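Local coordinates for protein F420-dependent methylenetetrahydromethanopterin dehydrogenase (Methanopyrus kandleri, PDB 1QV9) that catalyses the reversible, coenzyme F420-dependent reduction of methenyl-tetrahydromethanopterin to methylene-tetrahydromethanopterin, a step of methanogenesis from CO2, at residues K82-S90 with V105-L114; L118-G126 with M137-L148. All blocks are in the same frame, centred on the assembly; numbering follows the deposited sequence.

Contact 1: residues K82-S90 with V105-L114; sequences KAREMLADS and VKDEMEEQGL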
loop_
_atom_site.group_PDB
_atom_site.type_symbol
_atom_site.label_atom_id
_atom_site.label_comp_id
_atom_site.label_asym_id
_atom_site.label_seq_id
_atom_site.Cartn_x
_atom_site.Cartn_y
_atom_site.Cartn_z
ATOM N N LYS A 82 -11.537 -25.436 -36.048
ATOM C CA LYS A 82 -12.193 -25.161 -37.308
ATOM C C LYS A 82 -11.533 -23.942 -37.984
ATOM O O LYS A 82 -11.300 -23.947 -39.187
ATOM C CB LYS A 82 -13.684 -24.920 -37.053
ATOM C CG LYS A 82 -14.522 -24.712 -38.302
ATOM C CD LYS A 82 -14.413 -25.876 -39.304
ATOM C CE LYS A 82 -15.409 -25.699 -40.453
ATOM N NZ LYS A 82 -15.277 -26.771 -41.484
ATOM N N ALA A 83 -11.230 -22.900 -37.210
ATOM C CA ALA A 83 -10.565 -21.747 -37.790
ATOM C C ALA A 83 -9.199 -22.175 -38.347
ATOM O O ALA A 83 -8.785 -21.676 -39.407
ATOM C CB ALA A 83 -10.339 -20.666 -36.743
ATOM N N ARG A 84 -8.485 -23.022 -37.605
ATOM C CA ARG A 84 -7.176 -23.479 -38.068
ATOM C C ARG A 84 -7.304 -24.211 -39.384
ATOM O O ARG A 84 -6.563 -23.933 -40.303
ATOM C CB ARG A 84 -6.493 -24.343 -37.009
ATOM C CG ARG A 84 -5.990 -23.525 -35.825
ATOM C CD ARG A 84 -5.115 -24.339 -34.899
ATOM N NE ARG A 84 -5.851 -25.375 -34.176
ATOM C CZ ARG A 84 -5.666 -26.677 -34.359
ATOM N NH1 ARG A 84 -6.385 -27.543 -33.654
ATOM N NH2 ARG A 84 -4.763 -27.110 -35.244
ATOM N N GLU A 85 -8.281 -25.105 -39.501
ATOM C CA GLU A 85 -8.478 -25.822 -40.759
ATOM C C GLU A 85 -8.750 -24.869 -41.925
ATOM O O GLU A 85 -8.144 -24.970 -43.000
ATOM C CB GLU A 85 -9.663 -26.753 -40.659
ATOM C CG GLU A 85 -9.520 -27.907 -39.734
ATOM C CD GLU A 85 -10.737 -28.826 -39.834
ATOM O OE1 GLU A 85 -11.105 -29.204 -40.977
ATOM O OE2 GLU A 85 -11.322 -29.163 -38.778
HETATM N N MSE A 86 -9.677 -23.941 -41.706
HETATM C CA MSE A 86 -10.034 -22.985 -42.740
HETATM C C MSE A 86 -8.884 -22.083 -43.156
HETATM O O MSE A 86 -8.688 -21.848 -44.340
HETATM C CB MSE A 86 -11.239 -22.160 -42.272
HETATM C CG MSE A 86 -12.423 -23.041 -41.851
HETATM SE SE MSE A 86 -13.883 -22.041 -41.055
HETATM C CE MSE A 86 -14.422 -20.962 -42.614
ATOM N N LEU A 87 -8.128 -21.565 -42.190
ATOM C CA LEU A 87 -7.011 -20.697 -42.510
ATOM C C LEU A 87 -5.878 -21.466 -43.166
ATOM O O LEU A 87 -5.211 -20.942 -44.066
ATOM C CB LEU A 87 -6.517 -19.974 -41.244
ATOM C CG LEU A 87 -7.569 -18.970 -40.742
ATOM C CD1 LEU A 87 -7.139 -18.420 -39.383
ATOM C CD2 LEU A 87 -7.764 -17.835 -41.759
ATOM N N ALA A 88 -5.684 -22.700 -42.727
ATOM C CA ALA A 88 -4.628 -23.545 -43.287
ATOM C C ALA A 88 -4.951 -23.849 -44.752
ATOM O O ALA A 88 -4.035 -23.994 -45.574
ATOM C CB ALA A 88 -4.523 -24.836 -42.503
ATOM N N ASP A 89 -6.246 -23.921 -45.074
ATOM C CA ASP A 89 -6.747 -24.213 -46.436
ATOM C C ASP A 89 -6.743 -23.008 -47.355
ATOM O O ASP A 89 -7.016 -23.137 -48.557
ATOM C CB ASP A 89 -8.188 -24.686 -46.357
ATOM C CG ASP A 89 -8.366 -26.098 -46.793
ATOM O OD1 ASP A 89 -8.130 -27.007 -45.961
ATOM O OD2 ASP A 89 -8.742 -26.295 -47.976
ATOM N N SER A 90 -6.473 -21.828 -46.815
ATOM C CA SER A 90 -6.475 -20.621 -47.634
ATOM C C SER A 90 -5.076 -20.278 -48.119
ATOM O O SER A 90 -4.088 -20.876 -47.663
ATOM C CB SER A 90 -7.022 -19.413 -46.849
ATOM O OG SER A 90 -6.050 -18.889 -45.957
ATOM N N VAL A 105 -1.583 -28.620 -29.731
ATOM C CA VAL A 105 -1.671 -28.699 -31.187
ATOM C C VAL A 105 -0.564 -27.959 -31.930
ATOM O O VAL A 105 -0.701 -27.570 -33.084
ATOM C CB VAL A 105 -3.079 -28.244 -31.688
ATOM C CG1 VAL A 105 -4.123 -29.228 -31.214
ATOM C CG2 VAL A 105 -3.432 -26.843 -31.140
ATOM N N LYS A 106 0.562 -27.790 -31.255
ATOM C CA LYS A 106 1.694 -27.129 -31.846
ATOM C C LYS A 106 2.123 -27.890 -33.112
ATOM O O LYS A 106 2.376 -27.288 -34.158
ATOM C CB LYS A 106 2.840 -27.104 -30.820
ATOM C CG LYS A 106 3.941 -26.127 -31.127
ATOM C CD LYS A 106 4.969 -26.045 -29.973
ATOM C CE LYS A 106 5.975 -27.192 -30.023
ATOM N NZ LYS A 106 6.701 -27.309 -31.326
ATOM N N ASP A 107 2.223 -29.214 -33.006
ATOM C CA ASP A 107 2.656 -29.977 -34.174
ATOM C C ASP A 107 1.640 -29.855 -35.310
ATOM O O ASP A 107 2.025 -29.706 -36.466
ATOM C CB ASP A 107 2.884 -31.457 -33.808
ATOM C CG ASP A 107 4.129 -31.662 -32.959
ATOM O OD1 ASP A 107 5.076 -30.851 -33.057
ATOM O OD2 ASP A 107 4.162 -32.648 -32.201
ATOM N N GLU A 108 0.347 -29.910 -34.977
ATOM C CA GLU A 108 -0.700 -29.757 -35.984
ATOM C C GLU A 108 -0.559 -28.421 -36.683
ATOM O O GLU A 108 -0.661 -28.339 -37.897
ATOM C CB GLU A 108 -2.105 -29.802 -35.364
ATOM C CG GLU A 108 -2.660 -31.170 -35.083
ATOM C CD GLU A 108 -4.140 -31.134 -34.672
ATOM O OE1 GLU A 108 -4.901 -30.242 -35.145
ATOM O OE2 GLU A 108 -4.542 -32.018 -33.880
HETATM N N MSE A 109 -0.339 -27.353 -35.921
HETATM C CA MSE A 109 -0.223 -26.056 -36.569
HETATM C C MSE A 109 0.961 -25.959 -37.491
HETATM O O MSE A 109 0.862 -25.371 -38.562
HETATM C CB MSE A 109 -0.164 -24.916 -35.537
HETATM C CG MSE A 109 -1.493 -24.699 -34.841
HETATM SE SE MSE A 109 -1.543 -23.167 -33.632
HETATM C CE MSE A 109 -0.437 -23.909 -32.176
ATOM N N GLU A 110 2.092 -26.535 -37.086
ATOM C CA GLU A 110 3.271 -26.458 -37.949
ATOM C C GLU A 110 2.989 -27.215 -39.247
ATOM O O GLU A 110 3.345 -26.761 -40.317
ATOM C CB GLU A 110 4.506 -27.002 -37.223
ATOM C CG GLU A 110 4.816 -26.173 -35.967
ATOM C CD GLU A 110 6.040 -26.627 -35.198
ATOM O OE1 GLU A 110 6.663 -27.634 -35.597
ATOM O OE2 GLU A 110 6.374 -25.981 -34.180
ATOM N N GLU A 111 2.300 -28.340 -39.142
ATOM C CA GLU A 111 1.942 -29.115 -40.332
ATOM C C GLU A 111 0.949 -28.323 -41.201
ATOM O O GLU A 111 0.955 -28.443 -42.419
ATOM C CB GLU A 111 1.309 -30.447 -39.927
ATOM C CG GLU A 111 1.009 -31.357 -41.120
ATOM C CD GLU A 111 0.299 -32.643 -40.722
ATOM O OE1 GLU A 111 0.778 -33.327 -39.787
ATOM O OE2 GLU A 111 -0.734 -32.975 -41.351
ATOM N N GLN A 112 0.123 -27.490 -40.559
ATOM C CA GLN A 112 -0.875 -26.679 -41.247
ATOM C C GLN A 112 -0.253 -25.446 -41.853
ATOM O O GLN A 112 -0.941 -24.667 -42.500
ATOM C CB GLN A 112 -2.016 -26.266 -40.274
ATOM C CG GLN A 112 -2.934 -27.395 -39.876
ATOM C CD GLN A 112 -3.913 -27.010 -38.760
ATOM O OE1 GLN A 112 -3.522 -26.404 -37.771
ATOM N NE2 GLN A 112 -5.176 -27.405 -38.903
ATOM N N GLY A 113 1.045 -25.240 -41.606
ATOM C CA GLY A 113 1.728 -24.103 -42.173
ATOM C C GLY A 113 1.345 -22.809 -41.486
ATOM O O GLY A 113 1.494 -21.738 -42.060
ATOM N N LEU A 114 0.895 -22.930 -40.244
ATOM C CA LEU A 114 0.466 -21.756 -39.483
ATOM C C LEU A 114 1.492 -21.289 -38.470
ATOM O O LEU A 114 2.197 -22.108 -37.891
ATOM C CB LEU A 114 -0.817 -22.097 -38.713
ATOM C CG LEU A 114 -2.045 -22.467 -39.536
ATOM C CD1 LEU A 114 -3.118 -23.060 -38.591
ATOM C CD2 LEU A 114 -2.570 -21.255 -40.297
HETATM O O HOH W 1 -1.367 -23.959 -44.939
#
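Arg84 lays its guanidinium across the side chain of Val105, whose CG2 sits 3.9 Å above the plane and over its centre, while the edge of the same group meets two oxygens of segment 105-114. NH2 carries both of these bonds. It reaches Glu108 OE1 at 3.1 Å in a salt bridge that lies in the guanidinium plane and is fairly straight (159°), although the carboxylate, turned well away from the guanidinium plane, receives it from above its own plane. The second bond, from NH2 to Gln112 OE1, is shorter at 2.9 Å but more bent (133°), and the oxygen stands somewhat out of the guanidinium plane. NH1 adds a weak bond to Glu108 OE1. The arginine gets there by a turn about the CG-CD bond (chi3 -69°), which swings the guanidinium round beside Glu108; CD itself lies 3.6 Å from CG of selenomethionine Met109. Outside the two segments NE binds the carbonyl of Pro75, so the group is gripped from its inner end as well. Helices 78-88 and 106-111 are neighbours on one face of the parallel sheet of the alpha/beta domain, the helices of two successive beta-alpha-beta crossovers (67-71 to 94-99, then 94-99 to 115-119) that share strand 94-99. Beneath them Leu87 and Leu114 both rest on Ala94 of that strand, and Leu114 CD1 packs 3.9 Å from Arg84 CB. Toward the C-terminal ends the helices draw together: Ala88 CB meets Gln112 CB at 3.6 Å, a methyl small enough to let the backbones approach closely. Here helix 106-111 ends in a Schellman motif at Gly113, whose positive phi favours glycine, and a water donates to both Ala88 O and Gln112 O, bridging the two backbones.

Contact 2: residues L118-G126 with M137-L148; sequences LVKPDAMLG and MAIYNADLMKVL
This is a buried contact between a loop and a helix, formed where the chain leaves the C-terminal end of strand 115-119 and packs along helix 134-150. Tyr140 anchors it: the hydroxyl donates to Ala123 O over 2.7 Å, arriving well above the carbonyl plane (61° out of it), and Leu125 CB lies over the centre of the ring, 3.7 Å from its centroid, in a CH-pi contact. CG of Tyr140 stands anti to the backbone N (chi1 178°), which carries the ring out toward the loop. The next turns of the helix meet the loop's beginning, a type I turn from Val119 to Asp122 that follows a strand of the parallel sheet of the alpha/beta domain. Leu144 sends CD1 to Pro121 O (3.6 Å) and CD2 to Asp122 OD1, while Leu148 CD2 packs on Val119 CG1 at 4.2 Å. Asp122 turns its carboxylate to the start of helix 15-19, taking bonds from the backbone N of Gly15 and Thr16. A phenylalanine in place of Tyr140 would probably keep the cover over Leu125 but leave the buried Ala123 carbonyl without its hydroxyl mate. One turn earlier in the helix, Met137 CG touches Leu125 CD2.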
loop_
_atom_site.group_PDB
_atom_site.type_symbol
_atom_site.label_atom_id
_atom_site.label_comp_id
_atom_site.label_asym_id
_atom_site.label_seq_id
_atom_site.Cartn_x
_atom_site.Cartn_y
_atom_site.Cartn_z
ATOM N N LEU A 118 1.827 -18.447 -28.469
ATOM C CA LEU A 118 1.065 -18.999 -27.355
ATOM C C LEU A 118 1.526 -18.304 -26.078
ATOM O O LEU A 118 2.690 -18.370 -25.723
ATOM C CB LEU A 118 1.286 -20.507 -27.260
ATOM C CG LEU A 118 0.821 -21.236 -28.532
ATOM C CD1 LEU A 118 1.047 -22.728 -28.353
ATOM C CD2 LEU A 118 -0.691 -20.973 -28.768
ATOM N N VAL A 119 0.614 -17.617 -25.393
ATOM C CA VAL A 119 0.959 -16.865 -24.207
ATOM C C VAL A 119 0.494 -17.627 -22.973
ATOM O O VAL A 119 -0.703 -17.606 -22.615
ATOM C CB VAL A 119 0.294 -15.458 -24.298
ATOM C CG1 VAL A 119 0.712 -14.583 -23.123
ATOM C CG2 VAL A 119 0.737 -14.803 -25.607
ATOM N N LYS A 120 1.434 -18.301 -22.306
ATOM C CA LYS A 120 1.042 -19.109 -21.147
ATOM C C LYS A 120 0.441 -18.307 -19.990
ATOM O O LYS A 120 -0.472 -18.749 -19.320
ATOM C CB LYS A 120 2.215 -20.006 -20.682
ATOM C CG LYS A 120 2.712 -20.883 -21.817
ATOM C CD LYS A 120 3.784 -21.908 -21.394
ATOM C CE LYS A 120 3.124 -23.095 -20.722
ATOM N NZ LYS A 120 4.126 -24.139 -20.340
ATOM N N PRO A 121 0.941 -17.084 -19.753
ATOM C CA PRO A 121 0.315 -16.354 -18.640
ATOM C C PRO A 121 -1.085 -15.758 -18.940
ATOM O O PRO A 121 -1.705 -15.170 -18.032
ATOM C CB PRO A 121 1.308 -15.245 -18.294
ATOM C CG PRO A 121 2.378 -15.284 -19.359
ATOM C CD PRO A 121 2.294 -16.596 -20.072
ATOM N N ASP A 122 -1.576 -15.912 -20.172
ATOM C CA ASP A 122 -2.901 -15.377 -20.556
ATOM C C ASP A 122 -3.897 -16.417 -20.095
ATOM O O ASP A 122 -4.467 -17.174 -20.893
ATOM C CB ASP A 122 -2.951 -15.218 -22.079
ATOM C CG ASP A 122 -3.912 -14.151 -22.527
ATOM O OD1 ASP A 122 -4.973 -14.013 -21.875
ATOM O OD2 ASP A 122 -3.627 -13.470 -23.553
ATOM N N ALA A 123 -4.129 -16.404 -18.794
ATOM C CA ALA A 123 -4.932 -17.425 -18.126
ATOM C C ALA A 123 -6.443 -17.349 -18.191
ATOM O O ALA A 123 -7.030 -16.285 -18.116
ATOM C CB ALA A 123 -4.507 -17.451 -16.654
HETATM N N MSE A 124 -7.089 -18.497 -18.359
HETATM C CA MSE A 124 -8.551 -18.535 -18.386
HETATM C C MSE A 124 -9.077 -18.037 -17.034
HETATM O O MSE A 124 -8.522 -18.345 -15.975
HETATM C CB MSE A 124 -9.035 -19.966 -18.632
HETATM C CG MSE A 124 -10.539 -20.085 -18.803
HETATM SE SE MSE A 124 -11.060 -21.954 -18.880
HETATM C CE MSE A 124 -11.553 -22.201 -17.032
ATOM N N LEU A 125 -10.151 -17.260 -17.073
ATOM C CA LEU A 125 -10.722 -16.717 -15.857
ATOM C C LEU A 125 -11.655 -17.698 -15.122
ATOM O O LEU A 125 -11.929 -18.803 -15.636
ATOM C CB LEU A 125 -11.392 -15.378 -16.120
ATOM C CG LEU A 125 -12.333 -15.155 -17.284
ATOM C CD1 LEU A 125 -13.504 -16.101 -17.242
ATOM C CD2 LEU A 125 -12.785 -13.691 -17.227
ATOM N N GLY A 126 -12.126 -17.293 -13.938
ATOM C CA GLY A 126 -12.975 -18.170 -13.106
ATOM C C GLY A 126 -14.418 -18.111 -13.557
ATOM O O GLY A 126 -15.292 -17.588 -12.849
HETATM N N MSE A 137 -15.673 -9.940 -14.804
HETATM C CA MSE A 137 -14.945 -10.321 -16.028
HETATM C C MSE A 137 -14.086 -9.142 -16.540
HETATM O O MSE A 137 -13.024 -9.331 -17.122
HETATM C CB MSE A 137 -15.901 -10.727 -17.144
HETATM C CG MSE A 137 -15.205 -10.818 -18.496
HETATM SE SE MSE A 137 -16.407 -10.778 -19.992
HETATM C CE MSE A 137 -16.874 -8.897 -20.019
ATOM N N ALA A 138 -14.582 -7.931 -16.351
ATOM C CA ALA A 138 -13.806 -6.728 -16.754
ATOM C C ALA A 138 -12.679 -6.440 -15.763
ATOM O O ALA A 138 -11.564 -6.056 -16.183
ATOM C CB ALA A 138 -14.730 -5.496 -16.888
ATOM N N ILE A 139 -12.917 -6.627 -14.459
ATOM C CA ILE A 139 -11.880 -6.400 -13.456
ATOM C C ILE A 139 -10.733 -7.378 -13.686
ATOM O O ILE A 139 -9.564 -7.020 -13.651
ATOM C CB ILE A 139 -12.447 -6.556 -12.041
ATOM C CG1 ILE A 139 -13.433 -5.405 -11.806
ATOM C CG2 ILE A 139 -11.326 -6.607 -11.005
ATOM C CD1 ILE A 139 -14.142 -5.493 -10.465
ATOM N N TYR A 140 -11.051 -8.648 -13.930
ATOM C CA TYR A 140 -9.991 -9.612 -14.186
ATOM C C TYR A 140 -9.191 -9.248 -15.430
ATOM O O TYR A 140 -7.965 -9.319 -15.412
ATOM C CB TYR A 140 -10.621 -11.015 -14.397
ATOM C CG TYR A 140 -9.632 -12.107 -14.717
ATOM C CD1 TYR A 140 -9.093 -12.873 -13.693
ATOM C CD2 TYR A 140 -9.241 -12.365 -16.039
ATOM C CE1 TYR A 140 -8.169 -13.918 -13.975
ATOM C CE2 TYR A 140 -8.310 -13.388 -16.333
ATOM C CZ TYR A 140 -7.797 -14.158 -15.292
ATOM O OH TYR A 140 -6.920 -15.191 -15.600
ATOM N N ASN A 141 -9.907 -8.904 -16.496
ATOM C CA ASN A 141 -9.199 -8.524 -17.721
ATOM C C ASN A 141 -8.333 -7.287 -17.493
ATOM O O ASN A 141 -7.273 -7.180 -18.126
ATOM C CB ASN A 141 -10.150 -8.339 -18.876
ATOM C CG ASN A 141 -10.485 -9.666 -19.496
ATOM O OD1 ASN A 141 -11.502 -10.285 -19.176
ATOM N ND2 ASN A 141 -9.588 -10.146 -20.348
ATOM N N ALA A 142 -8.771 -6.363 -16.648
ATOM C CA ALA A 142 -7.929 -5.180 -16.344
ATOM C C ALA A 142 -6.632 -5.631 -15.675
ATOM O O ALA A 142 -5.555 -5.148 -15.993
ATOM C CB ALA A 142 -8.689 -4.200 -15.413
ATOM N N ASP A 143 -6.720 -6.571 -14.723
ATOM C CA ASP A 143 -5.535 -7.042 -14.062
ATOM C C ASP A 143 -4.628 -7.802 -15.022
ATOM O O ASP A 143 -3.394 -7.598 -14.994
ATOM C CB ASP A 143 -5.912 -7.929 -12.866
ATOM C CG ASP A 143 -6.395 -7.115 -11.674
ATOM O OD1 ASP A 143 -6.012 -5.919 -11.536
ATOM O OD2 ASP A 143 -7.162 -7.672 -10.852
ATOM N N LEU A 144 -5.214 -8.677 -15.839
ATOM C CA LEU A 144 -4.415 -9.436 -16.801
ATOM C C LEU A 144 -3.738 -8.495 -17.805
ATOM O O LEU A 144 -2.560 -8.687 -18.119
ATOM C CB LEU A 144 -5.315 -10.470 -17.481
ATOM C CG LEU A 144 -4.669 -11.241 -18.627
ATOM C CD1 LEU A 144 -3.451 -12.017 -18.152
ATOM C CD2 LEU A 144 -5.723 -12.224 -19.220
HETATM N N MSE A 145 -4.470 -7.473 -18.278
HETATM C CA MSE A 145 -3.872 -6.513 -19.238
HETATM C C MSE A 145 -2.682 -5.808 -18.593
HETATM O O MSE A 145 -1.624 -5.601 -19.244
HETATM C CB MSE A 145 -4.927 -5.485 -19.673
HETATM C CG MSE A 145 -4.399 -4.561 -20.750
HETATM SE SE MSE A 145 -5.843 -3.361 -21.343
HETATM C CE MSE A 145 -7.093 -4.751 -21.905
ATOM N N LYS A 146 -2.821 -5.416 -17.325
ATOM C CA LYS A 146 -1.704 -4.747 -16.642
ATOM C C LYS A 146 -0.502 -5.707 -16.572
ATOM O O LYS A 146 0.650 -5.322 -16.796
ATOM C CB LYS A 146 -2.145 -4.321 -15.225
ATOM C CG LYS A 146 -1.060 -3.780 -14.330
ATOM C CD LYS A 146 -0.317 -2.637 -14.977
ATOM C CE LYS A 146 0.664 -2.031 -13.994
ATOM N NZ LYS A 146 1.476 -0.960 -14.588
ATOM N N VAL A 147 -0.763 -6.969 -16.228
ATOM C CA VAL A 147 0.333 -7.930 -16.167
ATOM C C VAL A 147 1.016 -8.086 -17.524
ATOM O O VAL A 147 2.245 -7.966 -17.617
ATOM C CB VAL A 147 -0.205 -9.310 -15.696
ATOM C CG1 VAL A 147 0.893 -10.419 -15.883
ATOM C CG2 VAL A 147 -0.634 -9.217 -14.245
ATOM N N LEU A 148 0.240 -8.341 -18.567
ATOM C CA LEU A 148 0.849 -8.572 -19.889
ATOM C C LEU A 148 1.583 -7.341 -20.421
ATOM O O LEU A 148 2.603 -7.467 -21.126
ATOM C CB LEU A 148 -0.214 -9.065 -20.885
ATOM C CG LEU A 148 -0.877 -10.378 -20.437
ATOM C CD1 LEU A 148 -1.903 -10.783 -21.452
ATOM C CD2 LEU A 148 0.184 -11.494 -20.324
#

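Contacts 1 and 2 illustrate how successive elements of one alpha/beta domain are tied first to each other and then to a helical bundle. They come in series along the chain: contact 1 closes just before strand 115-119 begins, and that strand leads into contact 2. Their centres lie 25 Å apart, on opposite sides of the chain's centre, yet they meet where Met109 CE approaches Leu118 CD1 at 4.3 Å. Contact 1 pairs two helices over one face of the sheet, whereas contact 2 joins the loop after strand 115-119, next to outermost strand 180-183, to helix 134-150, which packs with helices 197-223 and 227-257 and also touches a second subunit of the hexamer.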